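Local structure of serine--tRNA ligase, cytoplasmic (Candida albicans, 3QO7) at residues K351-A356 / Y364-S369; E324-S329 / S403-T408; C277-A282 / F298-Q303. The protein attaches serine to tRNA(Ser), first activating the amino acid with ATP to form Ser-AMP and then transferring it to the acceptor end of the tRNA. All coordinates share one frame; numbering follows the deposited sequence.

Overall arrangement
Following the chain from the N terminus, past the tRNA-binding extension and into the class II catalytic core, contact 3 comes first: C277-A282 meets F298-Q303 and closes a loop of 15 residues, part of it not modelled. Helix 312-329 follows directly and supplies the first half of contact 2, whose partner, S403-T408, returns only after 73 further residues. Inside that excursion sits contact 1, a hairpin nested within the loop of contact 2, while contact 3 is finished before either begins. Strands 350-358, 363-372, 399-407, 297-307 and 269-278 lie consecutively in one sheet: contacts 1 and 3 each pair two neighbours, contact 2 lays helix 312-329 on 399-407 between them, and all three reach the ATP.

Contact 1: K351-A356 / Y364-S369; sequences KYDLEA and YKELVS. With ATP (adenosine-5'-triphosphate), chain B.
D353 and E366 come together on the ATP side of this hairpin, where OD2 of D353 lies 3.5 Å from CG of E366 and their carboxylate planes are turned 36° apart. E366 sends CG anti to its backbone N (chi1 176°) and bends at chi2, which brings OE2 to the ribose; it accepts a hydrogen bond from O3' of ATP at 2.7 Å, consistent with E366-S369 being part of the ATP site. K351 reaches the triphosphate with a weak bond from NZ to O3B, and the same NZ makes a salt bridge to D353, meeting the syn lone pair of OD1 at 3.2 Å.

Behind these groups is a classic beta bulge: L367 and V368 both face L354. The carbonyl oxygen L354 O is gripped twice, by L367 N at 2.9 Å and by V368 N at 3.3 Å, while L354 N bonds back to V368 O. On the other face, CB of L354 packs on CB of V368 and A356 CB touches L367 CD1 at 3.5 Å. OE1 of E355 is taken by a salt bridge with R335. Strand 334-338 flanks 351-356, strand 399-407 flanks 364-369, and helices 312-329 and 408-419 cover the L354 and V368 face.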
# COMPACT_ATOMS: atom_id res chain seq x y z
N LYS A 351 -9.59 23.13 14.08
CA LYS A 351 -9.80 21.68 13.96
C LYS A 351 -10.99 21.22 14.80
O LYS A 351 -11.10 21.58 15.98
CB LYS A 351 -8.53 20.96 14.38
CG LYS A 351 -8.51 19.43 14.26
CD LYS A 351 -7.06 18.96 14.22
CE LYS A 351 -6.91 17.47 14.19
NZ LYS A 351 -7.19 16.80 15.52
N TYR A 352 -11.89 20.43 14.21
CA TYR A 352 -12.99 19.82 14.94
C TYR A 352 -12.78 18.33 14.85
O TYR A 352 -12.35 17.86 13.81
CB TYR A 352 -14.33 20.12 14.27
CG TYR A 352 -15.05 21.35 14.75
CD1 TYR A 352 -14.46 22.23 15.67
CD2 TYR A 352 -16.32 21.66 14.28
CE1 TYR A 352 -15.12 23.38 16.10
CE2 TYR A 352 -17.00 22.81 14.71
CZ TYR A 352 -16.41 23.66 15.62
OH TYR A 352 -17.10 24.81 16.03
N ASP A 353 -13.05 17.57 15.91
CA ASP A 353 -13.03 16.11 15.81
C ASP A 353 -14.43 15.59 16.09
O ASP A 353 -15.15 16.10 16.96
CB ASP A 353 -12.11 15.48 16.84
CG ASP A 353 -10.65 15.63 16.51
OD1 ASP A 353 -10.32 16.44 15.61
OD2 ASP A 353 -9.82 14.94 17.17
N LEU A 354 -14.81 14.55 15.36
CA LEU A 354 -16.02 13.84 15.66
C LEU A 354 -15.56 12.59 16.37
O LEU A 354 -14.74 11.85 15.86
CB LEU A 354 -16.81 13.52 14.38
CG LEU A 354 -18.18 12.84 14.57
CD1 LEU A 354 -19.11 13.15 13.43
CD2 LEU A 354 -18.04 11.32 14.81
N GLU A 355 -16.05 12.38 17.58
CA GLU A 355 -15.71 11.20 18.35
C GLU A 355 -17.00 10.42 18.54
O GLU A 355 -17.98 10.95 19.10
CB GLU A 355 -15.12 11.60 19.69
CG GLU A 355 -14.14 12.76 19.57
CD GLU A 355 -13.55 13.18 20.90
OE1 GLU A 355 -14.30 13.33 21.89
OE2 GLU A 355 -12.32 13.34 20.96
N ALA A 356 -17.02 9.20 18.01
CA ALA A 356 -18.22 8.38 18.12
C ALA A 356 -18.21 7.57 19.43
O ALA A 356 -17.15 7.26 19.98
CB ALA A 356 -18.31 7.45 16.94
N TYR A 364 -16.07 8.02 24.18
CA TYR A 364 -16.07 8.61 22.87
C TYR A 364 -14.68 8.47 22.31
O TYR A 364 -13.72 8.73 23.01
CB TYR A 364 -16.39 10.10 22.99
CG TYR A 364 -17.85 10.38 23.19
CD1 TYR A 364 -18.76 10.16 22.17
CD2 TYR A 364 -18.33 10.88 24.41
CE1 TYR A 364 -20.12 10.43 22.34
CE2 TYR A 364 -19.69 11.14 24.60
CZ TYR A 364 -20.59 10.92 23.55
OH TYR A 364 -21.94 11.18 23.67
N LYS A 365 -14.57 8.06 21.06
CA LYS A 365 -13.25 7.94 20.45
C LYS A 365 -13.28 8.55 19.07
O LYS A 365 -14.29 8.49 18.37
CB LYS A 365 -12.79 6.49 20.39
CG LYS A 365 -12.90 5.77 21.73
CD LYS A 365 -12.25 4.41 21.69
CE LYS A 365 -10.72 4.52 21.70
NZ LYS A 365 -10.20 4.92 23.05
N GLU A 366 -12.17 9.18 18.69
CA GLU A 366 -12.14 9.98 17.49
C GLU A 366 -12.25 9.15 16.21
O GLU A 366 -11.50 8.20 16.02
CB GLU A 366 -10.87 10.82 17.48
CG GLU A 366 -10.69 11.64 16.24
CD GLU A 366 -9.28 11.57 15.72
OE1 GLU A 366 -8.36 11.39 16.55
OE2 GLU A 366 -9.08 11.70 14.50
N LEU A 367 -13.18 9.52 15.33
CA LEU A 367 -13.34 8.85 14.03
C LEU A 367 -13.05 9.79 12.86
O LEU A 367 -12.81 9.36 11.75
CB LEU A 367 -14.76 8.29 13.87
CG LEU A 367 -15.07 7.13 14.79
CD1 LEU A 367 -16.32 6.45 14.30
CD2 LEU A 367 -13.91 6.18 14.80
N VAL A 368 -13.07 11.08 13.14
CA VAL A 368 -13.06 12.07 12.11
C VAL A 368 -12.35 13.27 12.63
O VAL A 368 -12.54 13.63 13.76
CB VAL A 368 -14.50 12.50 11.75
CG1 VAL A 368 -14.51 13.84 11.03
CG2 VAL A 368 -15.19 11.43 10.90
N SER A 369 -11.57 13.90 11.78
CA SER A 369 -10.83 15.08 12.12
C SER A 369 -11.00 16.07 10.96
O SER A 369 -10.79 15.71 9.79
CB SER A 369 -9.38 14.69 12.23
OG SER A 369 -8.64 15.72 12.82
PG ATP B . -5.73 13.05 16.05
O1G ATP B . -4.51 13.91 16.24
O2G ATP B . -5.43 11.60 15.73
O3G ATP B . -6.78 13.25 17.11
PB ATP B . -5.60 13.85 13.36
O1B ATP B . -4.16 13.46 13.61
O2B ATP B . -5.92 15.19 12.77
O3B ATP B . -6.44 13.61 14.70
PA ATP B . -5.49 11.72 11.52
O1A ATP B . -4.20 11.35 12.22
O2A ATP B . -5.50 12.28 10.11
O3A ATP B . -6.31 12.77 12.42
O5' ATP B . -6.62 10.58 11.72
C5' ATP B . -7.98 10.97 11.51
C4' ATP B . -8.81 9.72 11.45
O4' ATP B . -8.02 8.64 10.92
C3' ATP B . -9.16 9.32 12.85
O3' ATP B . -10.45 9.84 13.14
C2' ATP B . -9.10 7.81 12.85
O2' ATP B . -10.41 7.30 12.61
C1' ATP B . -8.21 7.43 11.67
N9 ATP B . -6.90 6.88 12.15
C8 ATP B . -5.85 7.62 12.55
N7 ATP B . -4.81 6.83 12.92
C5 ATP B . -5.19 5.54 12.77
C6 ATP B . -4.58 4.21 12.99
N6 ATP B . -3.30 4.11 13.45
N1 ATP B . -5.31 3.11 12.71
C2 ATP B . -6.56 3.20 12.24
N3 ATP B . -7.18 4.38 12.02
C4 ATP B . -6.57 5.58 12.26

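Contact 2: E324-S329 / S403-T408; sequences EEFYQS and STLSAT. With ATP (adenosine-5'-triphosphate), chain B.
F326 and L405 make the apolar heart of the contact. The leucine lays its CD2 over one face of the phenyl ring, a CH-pi contact 3.9 Å from the F326 ring centroid and 28° off the ring normal, and its CD1 rests against CB of F326. With CG anti to the backbone N (chi1 -178°), the F326 ring is carried to CD2 of L405. CB of S406 adds an oblique contact, 4.0 Å from CE2 of F326. Within the helix the two aromatic residues also brace each other, CD2 of F326 lying above the centre of the Y327 ring.

The polar contacts gather at the tip of Y327. Its OH stands 2.9 Å from L405 O, and a water 2.7 Å from that same OH accepts a hydrogen bond from A407 N, bridging helix and strand. T411 gives the Y327 hydroxyl a further hydrogen-bonding partner and also engages S406 OG.

Toward the nucleotide, CB of A407 lies 3.3 Å from O2' of ATP, and T404 OG1 lies 3.5 Å from C5' of ATP; T404 is probably part of the serine site, as in related enzymes. A407 is the N-cap where strand 399-407 runs into helix 408-419, the strand-then-helix order of class II motif 3. At the corner, L405 and S406 both face I301 of strand 297-307 in a classic bulge. Strand 363-372 flanks the other edge, meeting Y327 through L367 and V368, while helix 183-201 closes over F326 and L405 with Y194, F198 and L199.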
# COMPACT_ATOMS: atom_id res chain seq x y z
N GLU A 324 -20.89 14.35 9.95
CA GLU A 324 -21.99 14.14 10.88
C GLU A 324 -23.14 13.42 10.15
O GLU A 324 -23.67 12.42 10.65
CB GLU A 324 -22.50 15.47 11.46
CG GLU A 324 -21.53 16.22 12.36
CD GLU A 324 -22.16 17.46 12.96
OE1 GLU A 324 -23.12 17.33 13.77
OE2 GLU A 324 -21.72 18.57 12.62
N GLU A 325 -23.52 13.93 8.98
CA GLU A 325 -24.67 13.35 8.29
C GLU A 325 -24.37 11.88 8.01
O GLU A 325 -25.24 10.99 8.16
CB GLU A 325 -25.00 14.12 7.02
CG GLU A 325 -26.04 13.44 6.14
CD GLU A 325 -26.34 14.19 4.85
OE1 GLU A 325 -25.84 15.33 4.68
OE2 GLU A 325 -27.09 13.65 4.00
N PHE A 326 -23.12 11.62 7.66
CA PHE A 326 -22.65 10.26 7.42
C PHE A 326 -22.75 9.31 8.65
O PHE A 326 -23.25 8.18 8.53
CB PHE A 326 -21.21 10.34 6.92
CG PHE A 326 -20.61 9.01 6.58
CD1 PHE A 326 -20.74 8.49 5.31
CD2 PHE A 326 -19.91 8.29 7.54
CE1 PHE A 326 -20.18 7.25 4.98
CE2 PHE A 326 -19.34 7.06 7.21
CZ PHE A 326 -19.49 6.54 5.92
N TYR A 327 -22.29 9.75 9.82
CA TYR A 327 -22.38 8.91 11.01
C TYR A 327 -23.82 8.77 11.50
O TYR A 327 -24.20 7.74 12.03
CB TYR A 327 -21.38 9.33 12.10
CG TYR A 327 -20.00 8.97 11.63
CD1 TYR A 327 -19.53 7.66 11.73
CD2 TYR A 327 -19.20 9.90 10.98
CE1 TYR A 327 -18.29 7.31 11.24
CE2 TYR A 327 -17.98 9.55 10.47
CZ TYR A 327 -17.52 8.27 10.61
OH TYR A 327 -16.29 7.94 10.11
N GLN A 328 -24.63 9.79 11.22
CA GLN A 328 -26.04 9.72 11.57
C GLN A 328 -26.65 8.59 10.75
O GLN A 328 -27.39 7.75 11.28
CB GLN A 328 -26.77 11.04 11.31
CG GLN A 328 -26.33 12.17 12.24
CD GLN A 328 -27.20 13.43 12.16
OE1 GLN A 328 -26.88 14.46 12.75
NE2 GLN A 328 -28.31 13.35 11.43
N SER A 329 -26.30 8.56 9.46
CA SER A 329 -26.88 7.57 8.57
C SER A 329 -26.51 6.15 9.04
O SER A 329 -27.29 5.22 8.84
CB SER A 329 -26.45 7.80 7.12
OG SER A 329 -25.10 7.43 6.93
N SER A 403 -11.07 16.77 5.78
CA SER A 403 -11.85 16.14 6.85
C SER A 403 -12.05 14.67 6.55
O SER A 403 -12.57 14.32 5.50
CB SER A 403 -13.22 16.81 6.97
OG SER A 403 -14.04 16.17 7.95
N THR A 404 -11.66 13.80 7.46
CA THR A 404 -11.93 12.38 7.24
C THR A 404 -13.42 12.18 6.96
O THR A 404 -14.26 12.79 7.64
CB THR A 404 -11.55 11.52 8.48
OG1 THR A 404 -10.17 11.76 8.84
CG2 THR A 404 -11.74 10.04 8.16
N LEU A 405 -13.79 11.37 5.97
CA LEU A 405 -15.18 10.93 5.97
C LEU A 405 -15.23 9.68 6.80
O LEU A 405 -16.04 9.58 7.70
CB LEU A 405 -15.80 10.68 4.60
CG LEU A 405 -17.31 10.35 4.75
CD1 LEU A 405 -18.24 11.59 4.93
CD2 LEU A 405 -17.81 9.51 3.60
N SER A 406 -14.35 8.73 6.52
CA SER A 406 -14.36 7.48 7.26
C SER A 406 -13.03 6.79 7.17
O SER A 406 -12.56 6.50 6.08
CB SER A 406 -15.43 6.53 6.71
OG SER A 406 -15.36 5.27 7.37
N ALA A 407 -12.42 6.53 8.32
CA ALA A 407 -11.33 5.58 8.40
C ALA A 407 -12.06 4.25 8.58
O ALA A 407 -12.68 4.00 9.62
CB ALA A 407 -10.46 5.89 9.60
N THR A 408 -12.03 3.41 7.55
CA THR A 408 -13.00 2.32 7.48
C THR A 408 -12.86 1.20 8.53
O THR A 408 -13.86 0.74 9.08
CB THR A 408 -13.08 1.77 6.06
OG1 THR A 408 -11.81 1.21 5.69
CG2 THR A 408 -13.46 2.90 5.09
PG ATP B . -5.73 13.05 16.05
O1G ATP B . -4.51 13.91 16.24
O2G ATP B . -5.43 11.60 15.73
O3G ATP B . -6.78 13.25 17.11
PB ATP B . -5.60 13.85 13.36
O1B ATP B . -4.16 13.46 13.61
O2B ATP B . -5.92 15.19 12.77
O3B ATP B . -6.44 13.61 14.70
PA ATP B . -5.49 11.72 11.52
O1A ATP B . -4.20 11.35 12.22
O2A ATP B . -5.50 12.28 10.11
O3A ATP B . -6.31 12.77 12.42
O5' ATP B . -6.62 10.58 11.72
C5' ATP B . -7.98 10.97 11.51
C4' ATP B . -8.81 9.72 11.45
O4' ATP B . -8.02 8.64 10.92
C3' ATP B . -9.16 9.32 12.85
O3' ATP B . -10.45 9.84 13.14
C2' ATP B . -9.10 7.81 12.85
O2' ATP B . -10.41 7.30 12.61
C1' ATP B . -8.21 7.43 11.67
N9 ATP B . -6.90 6.88 12.15
C8 ATP B . -5.85 7.62 12.55
N7 ATP B . -4.81 6.83 12.92
C5 ATP B . -5.19 5.54 12.77
C6 ATP B . -4.58 4.21 12.99
N6 ATP B . -3.30 4.11 13.45
N1 ATP B . -5.31 3.11 12.71
C2 ATP B . -6.56 3.20 12.24
N3 ATP B . -7.18 4.38 12.02
C4 ATP B . -6.57 5.58 12.26
O HOH W 1 -13.79 7.18 10.60

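Contact 3: C277-A282 / F298-Q303; sequences CFRREA and FEKIEQ. With ATP (adenosine-5'-triphosphate), chain B.
C277 and F298 face each other as an antiparallel hydrogen-bonded pair: F298 N donates to C277 O at 3.1 Å, and C277 N returns a weak bond to F298 O. From this backbone the phenylalanine side chain can be followed outward. At CB its first torsion places CG between the backbone N and the carbonyl carbon (chi1 58°), turning the ring to lie between C277 and the adenine. CG meets C2 of ATP. C277 CB lies over one ring face, 3.9 Å from the F298 ring centroid, a CH-pi contact nearest CE1, and C277 SG adds an oblique sulfur-aromatic approach. The opposite face belongs to the base, whose N3 sits over the ring centre, 3.6 Å above its plane. On that side CD2 touches C2, and CE2 comes 3.5 Å from C6 of ATP. The tip, CZ, lies beneath C4 and C5 of the purine and is 4.1 Å from R279 NE.

That arginine crosses the ring tip obliquely, its guanidinium plane turned 71° from the phenyl, with F298 CZ and ATP N7 over the same guanidinium face. NH1 gives a weak hydrogen bond to O1A of the alpha-phosphate at 2.7 Å, though the guanidinium sits too tight on the phosphate for its exact position to be relied on. K300, whose CB packs on C277 SG at 3.6 Å, bends at chi3 and brings NZ to 3.2 Å from O2A of ATP. R279 and K300 thus gather round one anionic group. Next door, R280 makes a salt bridge with D236 of the second subunit. Two antiparallel strands joined by a loop, with an arginine at the alpha-phosphate and a phenylalanine under the adenine, are the hallmark of motif 2 in class II aminoacyl-tRNA synthetases.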
# COMPACT_ATOMS: atom_id res chain seq x y z
N CYS A 277 -3.53 3.90 3.92
CA CYS A 277 -2.80 4.87 4.72
C CYS A 277 -1.90 4.04 5.57
O CYS A 277 -2.30 2.97 6.02
CB CYS A 277 -3.75 5.66 5.63
SG CYS A 277 -5.10 6.51 4.76
N PHE A 278 -0.69 4.54 5.81
CA PHE A 278 0.34 3.78 6.50
C PHE A 278 0.94 4.62 7.59
O PHE A 278 1.34 5.78 7.37
CB PHE A 278 1.39 3.24 5.52
CG PHE A 278 0.80 2.38 4.43
CD1 PHE A 278 0.73 1.00 4.58
CD2 PHE A 278 0.23 2.96 3.30
CE1 PHE A 278 0.13 0.20 3.60
CE2 PHE A 278 -0.37 2.18 2.33
CZ PHE A 278 -0.42 0.79 2.47
N ARG A 279 0.97 4.06 8.80
CA ARG A 279 1.48 4.78 9.95
C ARG A 279 2.47 3.96 10.75
O ARG A 279 2.12 2.88 11.23
CB ARG A 279 0.33 5.26 10.80
CG ARG A 279 -0.58 6.22 10.07
CD ARG A 279 -1.18 7.26 11.01
NE ARG A 279 -2.16 8.08 10.31
CZ ARG A 279 -3.07 8.83 10.93
NH1 ARG A 279 -3.12 8.87 12.26
NH2 ARG A 279 -3.94 9.54 10.20
N ARG A 280 3.69 4.46 10.91
CA ARG A 280 4.69 3.76 11.72
C ARG A 280 4.28 3.65 13.17
O ARG A 280 4.64 2.69 13.84
CB ARG A 280 6.06 4.43 11.66
CG ARG A 280 6.65 4.50 10.28
CD ARG A 280 8.11 4.87 10.35
NE ARG A 280 8.75 4.10 11.39
CZ ARG A 280 9.67 4.60 12.20
NH1 ARG A 280 10.04 5.87 12.05
NH2 ARG A 280 10.21 3.84 13.15
N GLU A 281 3.52 4.64 13.65
CA GLU A 281 3.06 4.68 15.03
C GLU A 281 1.65 4.12 15.21
O GLU A 281 0.66 4.66 14.70
CB GLU A 281 3.10 6.11 15.56
CG GLU A 281 4.49 6.64 15.79
CD GLU A 281 5.22 5.88 16.88
OE1 GLU A 281 5.05 6.23 18.08
OE2 GLU A 281 5.95 4.91 16.54
N ALA A 282 1.57 3.04 15.97
CA ALA A 282 0.28 2.46 16.30
C ALA A 282 0.34 1.68 17.63
O ALA A 282 -0.14 0.55 17.73
CB ALA A 282 -0.20 1.57 15.16
N PHE A 298 -4.49 0.91 6.80
CA PHE A 298 -5.95 0.96 6.81
C PHE A 298 -6.44 1.84 5.67
O PHE A 298 -5.66 2.56 5.04
CB PHE A 298 -6.48 1.47 8.15
CG PHE A 298 -5.96 2.85 8.51
CD1 PHE A 298 -6.64 4.01 8.10
CD2 PHE A 298 -4.78 3.00 9.22
CE1 PHE A 298 -6.16 5.29 8.41
CE2 PHE A 298 -4.28 4.27 9.51
CZ PHE A 298 -4.98 5.42 9.11
N GLU A 299 -7.74 1.80 5.41
CA GLU A 299 -8.29 2.61 4.33
C GLU A 299 -9.04 3.83 4.85
O GLU A 299 -9.61 3.82 5.96
CB GLU A 299 -9.15 1.77 3.41
CG GLU A 299 -8.34 0.74 2.61
CD GLU A 299 -7.83 -0.38 3.50
OE1 GLU A 299 -8.70 -1.03 4.14
OE2 GLU A 299 -6.57 -0.57 3.58
N LYS A 300 -9.03 4.89 4.07
CA LYS A 300 -9.67 6.13 4.47
C LYS A 300 -10.33 6.79 3.27
O LYS A 300 -9.69 6.98 2.24
CB LYS A 300 -8.63 7.06 5.13
CG LYS A 300 -9.18 8.28 5.83
CD LYS A 300 -8.05 9.24 6.25
CE LYS A 300 -7.53 8.94 7.66
NZ LYS A 300 -6.63 10.04 8.16
N ILE A 301 -11.63 7.07 3.38
CA ILE A 301 -12.27 8.04 2.51
C ILE A 301 -12.11 9.42 3.14
O ILE A 301 -12.55 9.66 4.26
CB ILE A 301 -13.76 7.77 2.34
CG1 ILE A 301 -13.97 6.35 1.80
CG2 ILE A 301 -14.38 8.83 1.41
CD1 ILE A 301 -13.28 6.13 0.50
N GLU A 302 -11.46 10.31 2.40
CA GLU A 302 -11.09 11.62 2.91
C GLU A 302 -11.79 12.75 2.13
O GLU A 302 -11.85 12.70 0.92
CB GLU A 302 -9.58 11.75 2.77
CG GLU A 302 -9.04 13.05 3.29
CD GLU A 302 -8.84 13.06 4.79
OE1 GLU A 302 -9.19 12.04 5.45
OE2 GLU A 302 -8.34 14.09 5.30
N GLN A 303 -12.35 13.75 2.80
CA GLN A 303 -12.84 14.94 2.09
C GLN A 303 -11.68 15.91 1.89
O GLN A 303 -10.99 16.26 2.87
CB GLN A 303 -13.90 15.70 2.88
CG GLN A 303 -15.10 14.92 3.36
CD GLN A 303 -16.06 15.83 4.15
OE1 GLN A 303 -16.47 16.88 3.66
NE2 GLN A 303 -16.40 15.43 5.38
PG ATP B . -5.73 13.05 16.05
O1G ATP B . -4.51 13.91 16.24
O2G ATP B . -5.43 11.60 15.73
O3G ATP B . -6.78 13.25 17.11
PB ATP B . -5.60 13.85 13.36
O1B ATP B . -4.16 13.46 13.61
O2B ATP B . -5.92 15.19 12.77
O3B ATP B . -6.44 13.61 14.70
PA ATP B . -5.49 11.72 11.52
O1A ATP B . -4.20 11.35 12.22
O2A ATP B . -5.50 12.28 10.11
O3A ATP B . -6.31 12.77 12.42
O5' ATP B . -6.62 10.58 11.72
C5' ATP B . -7.98 10.97 11.51
C4' ATP B . -8.81 9.72 11.45
O4' ATP B . -8.02 8.64 10.92
C3' ATP B . -9.16 9.32 12.85
O3' ATP B . -10.45 9.84 13.14
C2' ATP B . -9.10 7.81 12.85
O2' ATP B . -10.41 7.30 12.61
C1' ATP B . -8.21 7.43 11.67
N9 ATP B . -6.90 6.88 12.15
C8 ATP B . -5.85 7.62 12.55
N7 ATP B . -4.81 6.83 12.92
C5 ATP B . -5.19 5.54 12.77
C6 ATP B . -4.58 4.21 12.99
N6 ATP B . -3.30 4.11 13.45
N1 ATP B . -5.31 3.11 12.71
C2 ATP B . -6.56 3.20 12.24
N3 ATP B . -7.18 4.38 12.02
C4 ATP B . -6.57 5.58 12.26